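Local coordinates for hypothetical protein AF0941 (Archaeoglobus fulgidus, PDB 1YOZ) that is of unknown function but folds into an all-helical bundle, found here as an assembly of two copies, at residues D27-Q32 / E80-F85; E37-D42 / L107-V112; S73-H78 / K95-E100. All coordinates share one frame; numbering follows the deposited sequence.

In the fold
Interactions 1 and 2 join helices far apart in sequence, while interaction 3 joins helix 75-88 to the lead-in of helix 99-113, which follows it. Interactions 1 and 3 lie about 9 Å apart, centre to centre, on the same side of the molecule, and both use helix 75-88. Interaction 2 lies across the chain's centre from interaction 1, about 19 Å away between centres, and about 15 Å from interaction 3, with which it shares helix 99-113. Along the sequence, interactions 1 and 2 cross, as do 1 and 3, while both segments of interaction 3 fall between those of interaction 2. Packing of Leu-29 on Met-38 and of Phe-39 on Leu-75 links the three contacts directly.

Interaction 1 (D27-Q32 / E80-F85)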
loop_
_atom_site.group_PDB
_atom_site.type_symbol
_atom_site.label_atom_id
_atom_site.label_comp_id
_atom_site.label_asym_id
_atom_site.label_seq_id
_atom_site.Cartn_x
_atom_site.Cartn_y
_atom_site.Cartn_z
ATOM N N ASP B 27 -4.698 -20.211 6.547
ATOM C CA ASP B 27 -5.509 -21.108 5.739
ATOM C C ASP B 27 -6.852 -20.465 5.293
ATOM O O ASP B 27 -7.251 -20.542 4.121
ATOM C CB ASP B 27 -5.740 -22.404 6.534
ATOM C CG ASP B 27 -6.229 -23.539 5.676
ATOM O OD1 ASP B 27 -5.597 -23.834 4.646
ATOM O OD2 ASP B 27 -7.259 -24.151 6.038
ATOM N N LYS B 28 -7.529 -19.781 6.199
ATOM C CA LYS B 28 -8.774 -19.115 5.817
ATOM C C LYS B 28 -8.525 -17.886 4.948
ATOM O O LYS B 28 -9.267 -17.627 3.973
ATOM C CB LYS B 28 -9.608 -18.719 7.038
ATOM C CG LYS B 28 -10.684 -17.662 6.719
ATOM C CD LYS B 28 -11.622 -17.439 7.892
ATOM C CE LYS B 28 -12.586 -16.289 7.647
ATOM N NZ LYS B 28 -13.311 -15.931 8.927
ATOM N N LEU B 29 -7.491 -17.131 5.302
ATOM C CA LEU B 29 -7.156 -15.949 4.532
ATOM C C LEU B 29 -6.828 -16.284 3.050
ATOM O O LEU B 29 -7.182 -15.521 2.158
ATOM C CB LEU B 29 -6.040 -15.139 5.213
ATOM C CG LEU B 29 -5.598 -13.812 4.577
ATOM C CD1 LEU B 29 -6.705 -12.776 4.483
ATOM C CD2 LEU B 29 -4.416 -13.269 5.346
ATOM N N LEU B 30 -6.215 -17.453 2.817
ATOM C CA LEU B 30 -5.668 -17.821 1.511
ATOM C C LEU B 30 -6.567 -18.701 0.665
ATOM O O LEU B 30 -6.125 -19.253 -0.364
ATOM C CB LEU B 30 -4.328 -18.495 1.694
ATOM C CG LEU B 30 -3.252 -17.631 2.335
ATOM C CD1 LEU B 30 -1.998 -18.480 2.630
ATOM C CD2 LEU B 30 -2.924 -16.433 1.520
ATOM N N ASP B 31 -7.811 -18.842 1.109
ATOM C CA ASP B 31 -8.892 -19.383 0.300
ATOM C C ASP B 31 -9.294 -18.334 -0.731
ATOM O O ASP B 31 -9.780 -17.283 -0.363
ATOM C CB ASP B 31 -10.085 -19.759 1.175
ATOM C CG ASP B 31 -11.218 -20.358 0.368
ATOM O OD1 ASP B 31 -11.335 -21.591 0.273
ATOM O OD2 ASP B 31 -11.988 -19.586 -0.217
ATOM N N GLN B 32 -9.049 -18.615 -2.024
ATOM C CA GLN B 32 -9.293 -17.618 -3.081
ATOM C C GLN B 32 -10.723 -17.125 -3.179
ATOM O O GLN B 32 -10.955 -15.968 -3.553
ATOM C CB GLN B 32 -8.765 -18.054 -4.460
ATOM C CG GLN B 32 -9.369 -19.341 -5.042
ATOM C CD GLN B 32 -8.940 -19.568 -6.499
ATOM O OE1 GLN B 32 -7.869 -19.092 -6.962
ATOM N NE2 GLN B 32 -9.774 -20.300 -7.234
ATOM N N GLU B 80 2.034 -15.750 -1.776
ATOM C CA GLU B 80 3.174 -16.651 -1.703
ATOM C C GLU B 80 4.027 -16.402 -0.479
ATOM O O GLU B 80 4.405 -17.336 0.206
ATOM C CB GLU B 80 3.998 -16.501 -2.985
ATOM C CG GLU B 80 3.232 -16.982 -4.217
ATOM C CD GLU B 80 2.792 -18.434 -4.133
ATOM O OE1 GLU B 80 3.528 -19.268 -3.528
ATOM O OE2 GLU B 80 1.717 -18.736 -4.709
ATOM N N ARG B 81 4.318 -15.135 -0.192
ATOM C CA ARG B 81 4.880 -14.741 1.095
ATOM C C ARG B 81 4.215 -15.467 2.272
ATOM O O ARG B 81 4.892 -16.004 3.153
ATOM C CB ARG B 81 4.718 -13.224 1.284
ATOM C CG ARG B 81 5.864 -12.486 1.962
ATOM C CD ARG B 81 6.126 -12.974 3.397
ATOM N NE ARG B 81 6.933 -12.033 4.185
ATOM C CZ ARG B 81 7.729 -12.393 5.188
ATOM N NH1 ARG B 81 7.843 -13.676 5.520
ATOM N NH2 ARG B 81 8.425 -11.471 5.853
ATOM N N LEU B 82 2.886 -15.483 2.285
ATOM C CA LEU B 82 2.156 -15.927 3.453
ATOM C C LEU B 82 2.151 -17.443 3.616
ATOM O O LEU B 82 2.227 -17.940 4.747
ATOM C CB LEU B 82 0.728 -15.367 3.421
ATOM C CG LEU B 82 -0.132 -15.587 4.666
ATOM C CD1 LEU B 82 0.620 -15.138 5.958
ATOM C CD2 LEU B 82 -1.461 -14.855 4.504
ATOM N N LYS B 83 2.038 -18.147 2.487
ATOM C CA LYS B 83 2.350 -19.575 2.334
ATOM C C LYS B 83 3.738 -19.903 2.877
ATOM O O LYS B 83 3.899 -20.790 3.706
ATOM C CB LYS B 83 2.301 -19.940 0.842
ATOM C CG LYS B 83 0.914 -20.270 0.326
ATOM C CD LYS B 83 0.963 -20.960 -1.045
ATOM C CE LYS B 83 1.217 -22.431 -0.917
ATOM N NZ LYS B 83 0.890 -23.150 -2.147
ATOM N N GLU B 84 4.731 -19.146 2.415
ATOM C CA GLU B 84 6.117 -19.338 2.791
ATOM C C GLU B 84 6.276 -19.065 4.267
ATOM O O GLU B 84 7.037 -19.764 4.947
ATOM C CB GLU B 84 7.025 -18.465 1.900
ATOM C CG GLU B 84 8.251 -17.760 2.530
ATOM C CD GLU B 84 8.557 -16.391 1.840
ATOM O OE1 GLU B 84 9.417 -15.614 2.327
ATOM O OE2 GLU B 84 7.903 -16.067 0.815
ATOM N N PHE B 85 5.532 -18.078 4.775
ATOM C CA PHE B 85 5.514 -17.789 6.207
ATOM C C PHE B 85 4.868 -18.895 7.030
ATOM O O PHE B 85 5.437 -19.342 8.026
ATOM C CB PHE B 85 4.836 -16.431 6.489
ATOM C CG PHE B 85 4.801 -16.078 7.923
ATOM C CD1 PHE B 85 5.831 -15.338 8.485
ATOM C CD2 PHE B 85 3.752 -16.499 8.732
ATOM C CE1 PHE B 85 5.819 -15.022 9.830
ATOM C CE2 PHE B 85 3.738 -16.190 10.088
ATOM C CZ PHE B 85 4.776 -15.448 10.632
#
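Leu-82 receives two leucines from the end of helix 26-29, and the contact is almost wholly apolar. Methyl meets methyl: Leu-29 CD2 presses on Leu-82 CD2 at 3.5 Å, tighter than usual van der Waals contact, with the two side chains crossing at about a right angle. The same Leu-82 CD2 also takes Leu-30 CD2 at 3.7 Å. The other branch of Leu-30 works differently, CD1 lying 4.0 Å from Leu-82 CG and 4.1 Å from Lys-83 CG, so Leu-30 spans two consecutive residues of helix 75-88. With CG of Leu-82 opposite its own backbone N (chi1 -172°), CD2 is delivered to both leucines. Leu-29 also packs on Phe-9 and Ile-16 of helix 8-18. Replacing Leu-30 by an alanine would probably open a gap beside Leu-82 and leave the CG of Lys-83 without its apolar neighbour.

Polar groups are engaged at the margin. The chain of Lys-83 bends at chi3 and its NZ hydrogen-bonds the carbonyl O of Lys-95, while Lys-95 forms a salt bridge with Asp-27. The chemistry thus implies a hydrophobic junction, held by apolar contact and burial, with charges kept to its border.

Interaction 2 (E37-D42 / L107-V112); sequences EMFRSD and LYIDRV
Arg-40 lays its aliphatic stem over one face of the Tyr-108 ring. CG does the touching: it stands 3.6 Å from Tyr-108 CZ and 3.9 Å from the ring centroid, 20° off the normal, a CH-pi contact displaced toward the rim of the ring. Farther along the stem, Arg-40 CD comes within 4.2 Å of Tyr-108 CE1. The guanidinium itself takes little part, for its plane is turned 84° from that of the ring and Arg-40 CZ is 6.0 Å from the Tyr-108 centroid, at most a weak cation-pi attraction.

A water closes the same pair from another side. In the plane of the tyrosine, at its edge, it lies 2.6 Å from Tyr-108 OH and donates to the carbonyl O of Arg-40 at 2.7 Å. Phenol and helix backbone are thereby linked through one solvent molecule, which probably helps hold the hydroxyl end of the ring.

Deeper in, Phe-39 CD1 meets Ile-109 CD1 at 4.3 Å, a looser apolar touch. The torsions set up the main contact: CG of Tyr-108 points opposite its backbone N (chi1 -179°), sending the ring across to the other helix, whereas Arg-40 runs extended from CG to NE and crosses that ring at about a right angle. Arg-40 also has a cation-pi partner in Phe-36 of its own helix.

Helices 32-51 and 99-113 are the two elements joined here. Helix 57-73 lines their inner side, with Leu-67 and Val-71 against Phe-39 and Lys-68 against Ile-109, while Phe-9 of helix 8-18 also packs on Phe-39, placing the contact, partly buried, where helices 8-18, 32-51, 57-73 and 99-113 come together.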
loop_
_atom_site.group_PDB
_atom_site.type_symbol
_atom_site.label_atom_id
_atom_site.label_comp_id
_atom_site.label_asym_id
_atom_site.label_seq_id
_atom_site.Cartn_x
_atom_site.Cartn_y
_atom_site.Cartn_z
ATOM N N GLU B 37 -14.205 -12.342 -2.038
ATOM C CA GLU B 37 -15.233 -11.690 -1.203
ATOM C C GLU B 37 -14.709 -10.546 -0.328
ATOM O O GLU B 37 -15.384 -9.528 -0.154
ATOM C CB GLU B 37 -16.047 -12.736 -0.393
ATOM C CG GLU B 37 -17.156 -12.121 0.450
ATOM C CD GLU B 37 -17.777 -13.152 1.422
ATOM O OE1 GLU B 37 -17.919 -14.343 1.003
ATOM O OE2 GLU B 37 -18.110 -12.774 2.591
ATOM N N MET B 38 -13.470 -10.672 0.170
ATOM C CA MET B 38 -12.808 -9.639 0.965
ATOM C C MET B 38 -12.624 -8.355 0.169
ATOM O O MET B 38 -12.951 -7.301 0.648
ATOM C CB MET B 38 -11.400 -10.127 1.404
ATOM C CG MET B 38 -11.042 -9.868 2.849
ATOM S SD MET B 38 -9.434 -10.498 3.291
ATOM C CE MET B 38 -9.635 -12.174 2.962
ATOM N N PHE B 39 -12.073 -8.447 -1.054
ATOM C CA PHE B 39 -11.987 -7.256 -1.908
ATOM C C PHE B 39 -13.356 -6.714 -2.293
ATOM O O PHE B 39 -13.514 -5.501 -2.385
ATOM C CB PHE B 39 -11.111 -7.494 -3.159
ATOM C CG PHE B 39 -9.646 -7.604 -2.838
ATOM C CD1 PHE B 39 -8.860 -6.451 -2.725
ATOM C CD2 PHE B 39 -9.068 -8.831 -2.631
ATOM C CE1 PHE B 39 -7.500 -6.536 -2.431
ATOM C CE2 PHE B 39 -7.686 -8.939 -2.335
ATOM C CZ PHE B 39 -6.924 -7.792 -2.219
ATOM N N ARG B 40 -14.336 -7.593 -2.561
ATOM C CA ARG B 40 -15.718 -7.077 -2.783
ATOM C C ARG B 40 -16.201 -6.284 -1.561
ATOM O O ARG B 40 -16.770 -5.188 -1.724
ATOM C CB ARG B 40 -16.762 -8.186 -3.055
ATOM C CG ARG B 40 -16.667 -8.889 -4.368
ATOM C CD ARG B 40 -17.813 -9.938 -4.495
ATOM N NE ARG B 40 -17.444 -10.923 -5.513
ATOM C CZ ARG B 40 -17.078 -12.183 -5.280
ATOM N NH1 ARG B 40 -17.034 -12.668 -4.045
ATOM N NH2 ARG B 40 -16.782 -12.976 -6.301
ATOM N N SER B 41 -16.009 -6.835 -0.346
ATOM C CA SER B 41 -16.447 -6.108 0.835
ATOM C C SER B 41 -15.717 -4.800 1.038
ATOM O O SER B 41 -16.310 -3.844 1.526
ATOM C CB SER B 41 -16.371 -6.923 2.137
ATOM O OG SER B 41 -15.205 -7.708 2.184
ATOM N N ASP B 42 -14.414 -4.775 0.704
ATOM C CA ASP B 42 -13.635 -3.547 0.744
ATOM C C ASP B 42 -14.184 -2.484 -0.186
ATOM O O ASP B 42 -14.313 -1.323 0.220
ATOM C CB ASP B 42 -12.168 -3.821 0.360
ATOM C CG ASP B 42 -11.365 -4.423 1.506
ATOM O OD1 ASP B 42 -11.901 -4.568 2.657
ATOM O OD2 ASP B 42 -10.181 -4.739 1.252
ATOM N N LEU B 107 -10.677 -6.725 -12.323
ATOM C CA LEU B 107 -11.752 -6.346 -13.211
ATOM C C LEU B 107 -12.989 -5.926 -12.412
ATOM O O LEU B 107 -13.662 -4.959 -12.766
ATOM C CB LEU B 107 -12.053 -7.504 -14.195
ATOM C CG LEU B 107 -11.164 -7.586 -15.459
ATOM C CD1 LEU B 107 -11.512 -8.864 -16.290
ATOM C CD2 LEU B 107 -11.243 -6.327 -16.316
ATOM N N TYR B 108 -13.303 -6.657 -11.348
ATOM C CA TYR B 108 -14.405 -6.250 -10.434
ATOM C C TYR B 108 -14.188 -4.850 -9.826
ATOM O O TYR B 108 -15.118 -4.038 -9.725
ATOM C CB TYR B 108 -14.607 -7.294 -9.299
ATOM C CG TYR B 108 -15.730 -6.950 -8.347
ATOM C CD1 TYR B 108 -16.993 -7.544 -8.482
ATOM C CD2 TYR B 108 -15.545 -6.021 -7.319
ATOM C CE1 TYR B 108 -18.030 -7.214 -7.634
ATOM C CE2 TYR B 108 -16.568 -5.690 -6.450
ATOM C CZ TYR B 108 -17.823 -6.297 -6.597
ATOM O OH TYR B 108 -18.869 -5.948 -5.727
ATOM N N ILE B 109 -12.971 -4.565 -9.392
ATOM C CA ILE B 109 -12.657 -3.230 -8.797
ATOM C C ILE B 109 -12.808 -2.165 -9.885
ATOM O O ILE B 109 -13.351 -1.047 -9.682
ATOM C CB ILE B 109 -11.198 -3.196 -8.187
ATOM C CG1 ILE B 109 -11.096 -4.103 -6.934
ATOM C CG2 ILE B 109 -10.768 -1.764 -7.895
ATOM C CD1 ILE B 109 -9.694 -4.523 -6.528
ATOM N N ASP B 110 -12.311 -2.540 -11.070
ATOM C CA ASP B 110 -12.366 -1.693 -12.227
ATOM C C ASP B 110 -13.818 -1.304 -12.463
ATOM O O ASP B 110 -14.098 -0.162 -12.782
ATOM C CB ASP B 110 -11.762 -2.448 -13.430
ATOM C CG ASP B 110 -11.540 -1.576 -14.614
ATOM O OD1 ASP B 110 -10.949 -0.490 -14.445
ATOM O OD2 ASP B 110 -11.954 -1.985 -15.722
ATOM N N ARG B 111 -14.716 -2.269 -12.277
ATOM C CA ARG B 111 -16.170 -2.124 -12.385
ATOM C C ARG B 111 -16.763 -1.135 -11.349
ATOM O O ARG B 111 -17.420 -0.158 -11.715
ATOM C CB ARG B 111 -16.790 -3.542 -12.279
ATOM C CG ARG B 111 -18.307 -3.674 -12.362
ATOM C CD ARG B 111 -18.752 -5.074 -11.960
ATOM N NE ARG B 111 -20.041 -5.016 -11.276
ATOM C CZ ARG B 111 -20.707 -6.061 -10.787
ATOM N NH1 ARG B 111 -20.218 -7.294 -10.880
ATOM N NH2 ARG B 111 -21.874 -5.865 -10.182
ATOM N N VAL B 112 -16.511 -1.357 -10.057
ATOM C CA VAL B 112 -17.080 -0.440 -9.024
ATOM C C VAL B 112 -16.421 0.949 -8.964
ATOM O O VAL B 112 -17.034 1.937 -8.513
ATOM C CB VAL B 112 -17.179 -1.108 -7.591
ATOM C CG1 VAL B 112 -16.570 -2.450 -7.555
ATOM C CG2 VAL B 112 -16.581 -0.240 -6.521
HETATM O O HOH W 1 -18.676 -4.508 -3.566
#

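Interaction 3 (S73-H78 / K95-E100)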
loop_
_atom_site.group_PDB
_atom_site.type_symbol
_atom_site.label_atom_id
_atom_site.label_comp_id
_atom_site.label_asym_id
_atom_site.label_seq_id
_atom_site.Cartn_x
_atom_site.Cartn_y
_atom_site.Cartn_z
ATOM N N SER B 73 -0.675 -6.432 -9.114
ATOM C CA SER B 73 0.797 -6.403 -9.003
ATOM C C SER B 73 1.391 -6.916 -7.691
ATOM O O SER B 73 2.582 -7.201 -7.662
ATOM C CB SER B 73 1.333 -4.979 -9.189
ATOM O OG SER B 73 1.040 -4.445 -10.474
ATOM N N GLN B 74 0.619 -6.992 -6.599
ATOM C CA GLN B 74 1.168 -7.417 -5.317
ATOM C C GLN B 74 0.447 -8.604 -4.718
ATOM O O GLN B 74 1.019 -9.311 -3.896
ATOM C CB GLN B 74 1.115 -6.289 -4.270
ATOM C CG GLN B 74 2.106 -5.156 -4.445
ATOM C CD GLN B 74 3.554 -5.633 -4.345
ATOM O OE1 GLN B 74 3.969 -6.241 -3.343
ATOM N NE2 GLN B 74 4.331 -5.352 -5.388
ATOM N N LEU B 75 -0.832 -8.786 -5.040
ATOM C CA LEU B 75 -1.603 -9.859 -4.377
ATOM C C LEU B 75 -0.964 -11.265 -4.535
ATOM O O LEU B 75 -0.838 -11.996 -3.548
ATOM C CB LEU B 75 -3.086 -9.818 -4.795
ATOM C CG LEU B 75 -4.006 -10.983 -4.388
ATOM C CD1 LEU B 75 -4.251 -10.988 -2.879
ATOM C CD2 LEU B 75 -5.349 -10.910 -5.140
ATOM N N SER B 76 -0.520 -11.647 -5.744
ATOM C CA SER B 76 0.178 -12.979 -5.866
ATOM C C SER B 76 1.434 -13.109 -5.012
ATOM O O SER B 76 1.727 -14.170 -4.470
ATOM C CB SER B 76 0.539 -13.321 -7.331
ATOM O OG SER B 76 1.411 -12.329 -7.863
ATOM N N ILE B 77 2.183 -12.023 -4.873
ATOM C CA ILE B 77 3.408 -12.031 -4.078
ATOM C C ILE B 77 3.135 -12.222 -2.587
ATOM O O ILE B 77 3.829 -12.987 -1.866
ATOM C CB ILE B 77 4.174 -10.726 -4.234
ATOM C CG1 ILE B 77 4.805 -10.614 -5.626
ATOM C CG2 ILE B 77 5.253 -10.640 -3.164
ATOM C CD1 ILE B 77 4.159 -9.661 -6.564
ATOM N N HIS B 78 2.134 -11.482 -2.114
ATOM C CA HIS B 78 1.765 -11.570 -0.738
ATOM C C HIS B 78 1.110 -12.893 -0.432
ATOM O O HIS B 78 1.258 -13.407 0.668
ATOM C CB HIS B 78 0.889 -10.375 -0.353
ATOM C CG HIS B 78 1.666 -9.110 -0.196
ATOM N ND1 HIS B 78 1.074 -7.868 -0.182
ATOM C CD2 HIS B 78 2.994 -8.897 -0.040
ATOM C CE1 HIS B 78 2.003 -6.940 -0.044
ATOM N NE2 HIS B 78 3.178 -7.540 0.044
ATOM N N LYS B 95 -3.078 -24.568 -0.579
ATOM C CA LYS B 95 -3.970 -23.695 -1.366
ATOM C C LYS B 95 -3.097 -22.960 -2.383
ATOM O O LYS B 95 -1.894 -22.742 -2.145
ATOM C CB LYS B 95 -4.635 -22.647 -0.477
ATOM C CG LYS B 95 -5.539 -23.178 0.633
ATOM C CD LYS B 95 -6.752 -22.317 0.688
ATOM C CE LYS B 95 -7.627 -22.546 1.892
ATOM N NZ LYS B 95 -7.624 -23.936 2.420
ATOM N N LYS B 96 -3.708 -22.580 -3.501
ATOM C CA LYS B 96 -3.080 -21.721 -4.521
ATOM C C LYS B 96 -4.085 -20.692 -5.083
ATOM O O LYS B 96 -5.291 -20.786 -4.857
ATOM C CB LYS B 96 -2.452 -22.558 -5.640
ATOM C CG LYS B 96 -3.267 -23.781 -5.992
ATOM C CD LYS B 96 -2.647 -24.625 -7.120
ATOM C CE LYS B 96 -2.839 -23.930 -8.510
ATOM N NZ LYS B 96 -4.253 -23.401 -8.802
ATOM N N LEU B 97 -3.562 -19.692 -5.797
ATOM C CA LEU B 97 -4.382 -18.569 -6.254
ATOM C C LEU B 97 -4.386 -18.590 -7.778
ATOM O O LEU B 97 -3.341 -18.408 -8.392
ATOM C CB LEU B 97 -3.781 -17.252 -5.756
ATOM C CG LEU B 97 -4.382 -15.875 -6.085
ATOM C CD1 LEU B 97 -5.849 -15.711 -5.673
ATOM C CD2 LEU B 97 -3.514 -14.787 -5.467
ATOM N N ASP B 98 -5.543 -18.835 -8.375
ATOM C CA ASP B 98 -5.661 -18.847 -9.846
ATOM C C ASP B 98 -5.362 -17.461 -10.470
ATOM O O ASP B 98 -5.954 -16.468 -10.063
ATOM C CB ASP B 98 -7.081 -19.268 -10.245
ATOM C CG ASP B 98 -7.361 -20.716 -9.951
ATOM O OD1 ASP B 98 -6.374 -21.482 -9.823
ATOM O OD2 ASP B 98 -8.563 -21.096 -9.864
ATOM N N PRO B 99 -4.420 -17.389 -11.438
ATOM C CA PRO B 99 -4.273 -16.168 -12.238
ATOM C C PRO B 99 -5.588 -15.581 -12.731
ATOM O O PRO B 99 -5.760 -14.349 -12.734
ATOM C CB PRO B 99 -3.404 -16.619 -13.421
ATOM C CG PRO B 99 -2.476 -17.702 -12.783
ATOM C CD PRO B 99 -3.404 -18.411 -11.774
ATOM N N GLU B 100 -6.519 -16.448 -13.130
ATOM C CA GLU B 100 -7.833 -15.982 -13.576
ATOM C C GLU B 100 -8.567 -15.271 -12.446
ATOM O O GLU B 100 -9.342 -14.357 -12.692
ATOM C CB GLU B 100 -8.690 -17.138 -14.118
ATOM C CG GLU B 100 -8.027 -17.994 -15.188
ATOM C CD GLU B 100 -6.810 -18.812 -14.687
ATOM O OE1 GLU B 100 -6.858 -19.360 -13.550
ATOM O OE2 GLU B 100 -5.798 -18.893 -15.440
#
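Leu-97 reaches across to Leu-75 in the helical bundle, the two side chains crossing at about a right angle where the chain enters helix 99-113 beside the first turn of helix 75-88. One methyl carries the contact: Leu-97 CD2 lies 4.0 Å from the branching carbon CG of Leu-75, and it also comes up against the backbone of the next residue, Ser-76 CA, at 4.1 Å. Both leucines have CG opposite their backbone N, with chi1 of 179° at Leu-97 and 170° at Leu-75. For Leu-97, whose CB already points at the helix, this extends the side chain forward and puts CD2 on its surface; the CB of Leu-75 does not point at Leu-97, but the rest of its side chain brings CG up to the methyl.

Surrounding helices complete the packing. Ile-102 of helix 99-113 touches both Leu-97 and Ser-76, while Ile-35 and Phe-39 of helix 32-51 meet Leu-75. The connecting segment has its own polar fastenings: Gln-32 OE1 accepts a hydrogen bond from the backbone N of Asp-98, the N-cap residue of helix 99-113. Next to the leucine, the bent side chain of Lys-96 brings its NZ within 3.0 Å of Asp-98 OD1, a salt bridge within the connecting segment.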